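Local coordinates for protein prolyl-tRNA synthetase (Naegleria fowleri, PDB 6UYH) that probably attaches proline to its cognate tRNA at the expense of ATP, as a class II aminoacyl-tRNA synthetase, and is bound here by halofuginone and an ATP analogue, at residues A[421-424]-A[425-429]; A[462-466]-A[467-471]. All coordinates share one frame; numbering follows the deposited sequence.

Contact 1 (A[421-424]-A[425-429]). With EDO (1,2-ethanediol), chain B.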
ATOM      1  N   ARG A 421       0.625  -9.543 -45.344  1.00 23.11           N
ATOM      2  CA  ARG A 421       1.916  -9.650 -46.010  1.00 24.65           C
ATOM      3  C   ARG A 421       2.278  -8.417 -46.831  1.00 26.41           C
ATOM      4  O   ARG A 421       3.460  -8.238 -47.149  1.00 25.92           O
ATOM      5  CB  ARG A 421       1.931 -10.889 -46.911  1.00 26.83           C
ATOM      6  CG  ARG A 421       1.867 -12.207 -46.137  1.00 28.48           C
ATOM      7  CD  ARG A 421       1.532 -13.336 -47.098  1.00 30.25           C
ATOM      8  NE  ARG A 421       1.409 -14.643 -46.459  1.00 31.50           N
ATOM      9  CZ  ARG A 421       0.308 -15.086 -45.862  1.00 35.27           C
ATOM     10  NH1 ARG A 421      -0.769 -14.315 -45.784  1.00 29.57           N
ATOM     11  NH2 ARG A 421       0.287 -16.300 -45.332  1.00 31.14           N
ATOM     12  N   THR A 422       1.303  -7.583 -47.192  1.00 24.37           N
ATOM     13  CA  THR A 422       1.518  -6.428 -48.057  1.00 24.62           C
ATOM     14  C   THR A 422       0.824  -5.208 -47.469  1.00 24.73           C
ATOM     15  O   THR A 422      -0.067  -5.319 -46.620  1.00 26.15           O
ATOM     16  CB  THR A 422       0.993  -6.665 -49.485  1.00 25.82           C
ATOM     17  OG1 THR A 422      -0.430  -6.826 -49.451  1.00 26.85           O
ATOM     18  CG2 THR A 422       1.642  -7.888 -50.105  1.00 27.19           C
ATOM     19  N   TRP A 423       1.237  -4.030 -47.938  1.00 25.13           N
ATOM     20  CA  TRP A 423       0.674  -2.792 -47.403  1.00 25.36           C
ATOM     21  C   TRP A 423      -0.829  -2.670 -47.611  1.00 26.26           C
ATOM     22  O   TRP A 423      -1.530  -2.287 -46.656  1.00 26.33           O
ATOM     23  CB  TRP A 423       1.394  -1.575 -47.991  1.00 25.88           C
ATOM     24  CG  TRP A 423       0.908  -0.352 -47.326  1.00 31.32           C
ATOM     25  CD1 TRP A 423      -0.062   0.508 -47.770  1.00 32.71           C
ATOM     26  CD2 TRP A 423       1.312   0.123 -46.037  1.00 25.88           C
ATOM     27  NE1 TRP A 423      -0.266   1.505 -46.839  1.00 32.34           N
ATOM     28  CE2 TRP A 423       0.569   1.290 -45.769  1.00 30.69           C
ATOM     29  CE3 TRP A 423       2.243  -0.317 -45.093  1.00 25.76           C
ATOM     30  CZ2 TRP A 423       0.732   2.023 -44.594  1.00 34.26           C
ATOM     31  CZ3 TRP A 423       2.404   0.411 -43.926  1.00 32.11           C
ATOM     32  CH2 TRP A 423       1.655   1.573 -43.690  1.00 28.40           C
ATOM     33  N   PRO A 424      -1.390  -2.936 -48.803  1.00 27.34           N
ATOM     34  CA  PRO A 424      -2.852  -2.814 -48.942  1.00 28.30           C
ATOM     35  C   PRO A 424      -3.614  -3.704 -47.979  1.00 27.74           C
ATOM     36  O   PRO A 424      -4.662  -3.297 -47.465  1.00 29.86           O
ATOM     37  CB  PRO A 424      -3.102  -3.211 -50.407  1.00 29.51           C
ATOM     38  CG  PRO A 424      -1.808  -2.931 -51.098  1.00 30.84           C
ATOM     39  CD  PRO A 424      -0.744  -3.256 -50.093  1.00 28.97           C
ATOM     40  N   GLU A 425      -3.109  -4.908 -47.717  1.00 26.97           N
ATOM     41  CA  GLU A 425      -3.727  -5.769 -46.712  1.00 30.03           C
ATOM     42  C   GLU A 425      -3.598  -5.174 -45.321  1.00 27.59           C
ATOM     43  O   GLU A 425      -4.548  -5.218 -44.532  1.00 25.48           O
ATOM     44  CB  GLU A 425      -3.087  -7.152 -46.738  1.00 25.90           C
ATOM     45  CG  GLU A 425      -3.428  -7.960 -47.983  1.00 26.93           C
ATOM     46  CD  GLU A 425      -2.592  -9.214 -48.062  1.00 40.07           C
ATOM     47  OE1 GLU A 425      -1.420  -9.110 -48.478  1.00 34.84           O
ATOM     48  OE2 GLU A 425      -3.099 -10.297 -47.696  1.00 38.99           O
ATOM     49  N   PHE A 426      -2.422  -4.630 -45.004  1.00 25.70           N
ATOM     50  CA  PHE A 426      -2.174  -4.038 -43.692  1.00 27.23           C
ATOM     51  C   PHE A 426      -3.135  -2.890 -43.408  1.00 29.05           C
ATOM     52  O   PHE A 426      -3.807  -2.866 -42.369  1.00 26.67           O
ATOM     53  CB  PHE A 426      -0.718  -3.565 -43.634  1.00 23.34           C
ATOM     54  CG  PHE A 426      -0.345  -2.822 -42.365  1.00 22.66           C
ATOM     55  CD1 PHE A 426      -0.148  -3.504 -41.178  1.00 23.38           C
ATOM     56  CD2 PHE A 426      -0.126  -1.456 -42.390  1.00 29.53           C
ATOM     57  CE1 PHE A 426       0.220  -2.827 -40.028  1.00 21.24           C
ATOM     58  CE2 PHE A 426       0.240  -0.777 -41.249  1.00 32.05           C
ATOM     59  CZ  PHE A 426       0.419  -1.468 -40.068  1.00 28.42           C
ATOM     60  N   ILE A 427      -3.224  -1.926 -44.328  1.00 27.33           N
ATOM     61  CA  ILE A 427      -4.033  -0.752 -44.028  1.00 27.75           C
ATOM     62  C   ILE A 427      -5.508  -1.125 -43.974  1.00 30.94           C
ATOM     63  O   ILE A 427      -6.271  -0.545 -43.192  1.00 28.97           O
ATOM     64  CB  ILE A 427      -3.753   0.377 -45.039  1.00 29.52           C
ATOM     65  CG1 ILE A 427      -4.433   1.669 -44.584  1.00 38.31           C
ATOM     66  CG2 ILE A 427      -4.199  -0.008 -46.449  1.00 32.20           C
ATOM     67  CD1 ILE A 427      -3.939   2.171 -43.242  1.00 42.54           C
ATOM     68  N   LYS A 428      -5.928  -2.105 -44.779  1.00 28.58           N
ATOM     69  CA  LYS A 428      -7.316  -2.550 -44.756  1.00 30.37           C
ATOM     70  C   LYS A 428      -7.667  -3.156 -43.407  1.00 28.93           C
ATOM     71  O   LYS A 428      -8.702  -2.826 -42.807  1.00 27.77           O
ATOM     72  CB  LYS A 428      -7.551  -3.561 -45.880  1.00 33.63           C
ATOM     73  CG  LYS A 428      -8.910  -4.257 -45.850  1.00 40.90           C
ATOM     74  CD  LYS A 428      -8.923  -5.437 -46.815  1.00 48.48           C
ATOM     75  CE  LYS A 428     -10.112  -6.347 -46.575  1.00 59.70           C
ATOM     76  NZ  LYS A 428     -11.334  -5.837 -47.239  1.00 71.44           N
ATOM     77  N   ALA A 429      -6.811  -4.056 -42.916  1.00 26.33           N
ATOM     78  CA  ALA A 429      -7.065  -4.706 -41.631  1.00 25.18           C
ATOM     79  C   ALA A 429      -6.992  -3.711 -40.483  1.00 27.90           C
ATOM     80  O   ALA A 429      -7.788  -3.781 -39.539  1.00 27.35           O
ATOM     81  CB  ALA A 429      -6.072  -5.852 -41.432  1.00 29.28           C
TER
HETATM   82  C1  EDO B 709      -3.811 -16.397 -44.108  1.00 53.47           C
HETATM   83  O1  EDO B 709      -3.413 -15.244 -44.853  1.00 47.21           O
HETATM   84  C2  EDO B 709      -2.737 -16.726 -43.084  1.00 56.03           C
HETATM   85  O2  EDO B 709      -1.648 -17.382 -43.741  1.00 53.97           O
HETATM   86  O   HOH W   1      -1.383 -11.502 -45.938  1.00 24.64           O
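Thr422, at the N-cap position of helix 423-431, meets Glu425 in the first turn. Its hydroxyl OG1 donates to Glu425 OE1 over 2.7 Å, arriving at the carboxylate's anti lone pair, on the side turned from OE2. The threonine torsion accounts for this: OG1 sits between the backbone N and the carbonyl carbon (chi1 64°), facing the glutamate chain as it passes obliquely. The other carboxylate oxygen is tied to Arg421 through a water that donates a hydrogen bond to Glu425 OE2 at 2.7 Å and accepts from Arg421 N and Arg421 NH1. Arg421 NH1 and Glu425 OE2 themselves stand 5.0 Å apart, so the opposite charges meet through the water and not directly. Beyond the water, the extended Arg421 chain presents NH1 and NH2 to the two hydroxyls of one 1,2-ethanediol, probably a crystallisation additive, with Arg421 NH2 to O2 of the diol at 2.7 Å.

On another side of the turn, Trp423 and Phe426 cross obliquely, their planes at 45°. Phe426 CD2 lies over one face of the indole near its rim, 3.5 Å from Trp423 CZ3. Ile427 approaches the same indole obliquely, its CB 4.1 Å from Trp423 NE1. In the backbone, Phe426 N, Ile427 N and Lys428 N bond to the carbonyls of Thr422, Trp423 and Pro424, starting the helix.

The buried Phe426 touches strands 435-440 and 505-512 and helix 444-457. From that helix Glu457 accepts the indole N-H and Lys453 makes a cation-pi contact with Trp423, packing helix 423-431, which joins the parallel strands 417-419 and 435-440, against helix 444-457.

Contact 2 (A[462-466]-A[467-471])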
ATOM      1  N   GLN A 462     -15.000   9.309 -33.976  1.00 36.13           N
ATOM      2  CA  GLN A 462     -15.000  10.593 -33.286  1.00 33.50           C
ATOM      3  C   GLN A 462     -14.688  10.412 -31.806  1.00 37.41           C
ATOM      4  O   GLN A 462     -13.980  11.232 -31.210  1.00 39.69           O
ATOM      5  CB  GLN A 462     -16.345  11.290 -33.475  1.00 41.63           C
ATOM      6  CG  GLN A 462     -16.390  12.680 -32.865  1.00 52.36           C
ATOM      7  CD  GLN A 462     -15.329  13.600 -33.454  1.00 62.77           C
ATOM      8  OE1 GLN A 462     -15.241  13.767 -34.674  1.00 61.59           O
ATOM      9  NE2 GLN A 462     -14.507  14.189 -32.586  1.00 60.02           N
ATOM     10  N   SER A 463     -15.201   9.334 -31.201  1.00 36.16           N
ATOM     11  CA  SER A 463     -14.917   9.052 -29.795  1.00 30.36           C
ATOM     12  C   SER A 463     -13.428   8.846 -29.558  1.00 33.83           C
ATOM     13  O   SER A 463     -12.872   9.356 -28.579  1.00 31.32           O
ATOM     14  CB  SER A 463     -15.697   7.819 -29.336  1.00 35.84           C
ATOM     15  OG  SER A 463     -15.329   7.433 -28.015  1.00 34.65           O
ATOM     16  N   ASP A 464     -12.764   8.085 -30.431  1.00 28.53           N
ATOM     17  CA  ASP A 464     -11.327   7.890 -30.280  1.00 29.08           C
ATOM     18  C   ASP A 464     -10.569   9.197 -30.478  1.00 28.64           C
ATOM     19  O   ASP A 464      -9.626   9.492 -29.737  1.00 33.11           O
ATOM     20  CB  ASP A 464     -10.826   6.832 -31.266  1.00 30.11           C
ATOM     21  CG  ASP A 464     -11.151   5.411 -30.825  1.00 33.62           C
ATOM     22  OD1 ASP A 464     -11.866   5.226 -29.802  1.00 30.77           O
ATOM     23  OD2 ASP A 464     -10.683   4.480 -31.514  1.00 34.21           O
ATOM     24  N   ALA A 465     -10.957   9.986 -31.477  1.00 29.67           N
ATOM     25  CA  ALA A 465     -10.297  11.271 -31.686  1.00 38.16           C
ATOM     26  C   ALA A 465     -10.467  12.178 -30.469  1.00 41.67           C
ATOM     27  O   ALA A 465      -9.534  12.892 -30.087  1.00 41.03           O
ATOM     28  CB  ALA A 465     -10.837  11.942 -32.946  1.00 40.94           C
ATOM     29  N   ASN A 466     -11.645  12.141 -29.834  1.00 33.47           N
ATOM     30  CA  ASN A 466     -11.882  12.927 -28.624  1.00 36.31           C
ATOM     31  C   ASN A 466     -11.046  12.436 -27.446  1.00 44.89           C
ATOM     32  O   ASN A 466     -10.665  13.234 -26.582  1.00 51.93           O
ATOM     33  CB  ASN A 466     -13.361  12.886 -28.243  1.00 41.70           C
ATOM     34  CG  ASN A 466     -14.244  13.611 -29.236  1.00 45.86           C
ATOM     35  OD1 ASN A 466     -13.759  14.257 -30.163  1.00 44.16           O
ATOM     36  ND2 ASN A 466     -15.558  13.517 -29.035  1.00 49.96           N
ATOM     37  N   THR A 467     -10.778  11.133 -27.374  1.00 37.84           N
ATOM     38  CA  THR A 467      -9.935  10.543 -26.342  1.00 34.63           C
ATOM     39  C   THR A 467      -8.446  10.816 -26.593  1.00 37.06           C
ATOM     40  O   THR A 467      -7.588  10.309 -25.859  1.00 40.62           O
ATOM     41  CB  THR A 467     -10.232   9.033 -26.250  1.00 35.59           C
ATOM     42  OG1 THR A 467     -11.643   8.847 -26.094  1.00 45.86           O
ATOM     43  CG2 THR A 467      -9.550   8.366 -25.057  1.00 36.16           C
ATOM     44  N   GLY A 468      -8.128  11.635 -27.593  1.00 41.42           N
ATOM     45  CA  GLY A 468      -6.753  11.964 -27.903  1.00 39.93           C
ATOM     46  C   GLY A 468      -5.986  10.877 -28.615  1.00 37.45           C
ATOM     47  O   GLY A 468      -4.753  10.939 -28.670  1.00 32.18           O
ATOM     48  N   LEU A 469      -6.672   9.880 -29.162  1.00 27.41           N
ATOM     49  CA  LEU A 469      -6.002   8.752 -29.789  1.00 25.38           C
ATOM     50  C   LEU A 469      -5.702   9.052 -31.258  1.00 27.60           C
ATOM     51  O   LEU A 469      -6.172  10.031 -31.831  1.00 29.19           O
ATOM     52  CB  LEU A 469      -6.861   7.497 -29.647  1.00 29.71           C
ATOM     53  CG  LEU A 469      -7.285   7.190 -28.206  1.00 28.50           C
ATOM     54  CD1 LEU A 469      -8.356   6.108 -28.160  1.00 27.29           C
ATOM     55  CD2 LEU A 469      -6.080   6.777 -27.359  1.00 29.01           C
ATOM     56  N   THR A 470      -4.899   8.187 -31.867  1.00 28.96           N
ATOM     57  CA  THR A 470      -4.559   8.311 -33.274  1.00 34.27           C
ATOM     58  C   THR A 470      -4.922   7.028 -34.011  1.00 27.89           C
ATOM     59  O   THR A 470      -4.997   5.943 -33.425  1.00 26.08           O
ATOM     60  CB  THR A 470      -3.067   8.619 -33.472  1.00 39.98           C
ATOM     61  OG1 THR A 470      -2.801   8.793 -34.866  1.00 43.92           O
ATOM     62  CG2 THR A 470      -2.213   7.481 -32.955  1.00 40.07           C
ATOM     63  N   GLY A 471      -5.160   7.169 -35.313  1.00 27.80           N
ATOM     64  CA  GLY A 471      -5.337   6.009 -36.152  1.00 30.16           C
ATOM     65  C   GLY A 471      -4.052   5.371 -36.613  1.00 28.59           C
ATOM     66  O   GLY A 471      -4.091   4.348 -37.297  1.00 29.65           O
TER
HETATM   67  O   HOH W   2      -6.781  12.634 -31.508  1.00 40.37           O
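Thr467 bonds twice to the carbonyl oxygen of Ser463, one turn back: its backbone N at 3.0 Å and its hydroxyl OG1 at 2.8 Å reach Ser463 O from opposite faces of the carbonyl plane. The side chain allows this because OG1 lies beside its own backbone N (chi1 -52°), and the short helix 462-466 gains a second bond at its last turn. Two further carbonyls are met by the chain as it leaves the helix. Leu469 N donates to Asp464 O at 3.0 Å, and Gly468 N to Ala465 O at 3.1 Å, the latter from well above the carbonyl plane. Together they form a Schellman motif, with Gly468 as the C' residue at positive phi (76°), a conformation that favours glycine. A water supplements it, donating to Ala465 O and, at 2.7 Å, to Leu469 O, which also accepts from Gln460 NE2. Side-chain packing is slight: a methyl, Leu469 CD1, lies 3.9 Å from the carboxylate carbon Asp464 CG as the two side chains cross. The carboxylate of the buried Asp464 is satisfied by residues outside the turn: OD2 in a salt bridge to Arg232 NE, OD1 accepting from Asn230 ND2. Ser463 OG is hydrogen-bonded to Ser23 OG.

In the fold
Both contacts are local, lie towards the surface and belong to the C-terminal region of the synthetase, with centres about 22 Å apart and nearest atoms about 6 Å apart without touching. They treat opposite ends of different helices: contact 1 opens helix 423-431, whereas contact 2 closes helix 462-466 ahead of strand 474-479. Side chains carry much of the first, through a hydroxyl, a carboxylate and paired aromatics, and its one buried ring looks into the C-terminal strands. The second relies mainly on backbone carbonyls and lies closer to the catalytic core, where the side chain of Leu469 is about 10 Å from the bound ATP analogue.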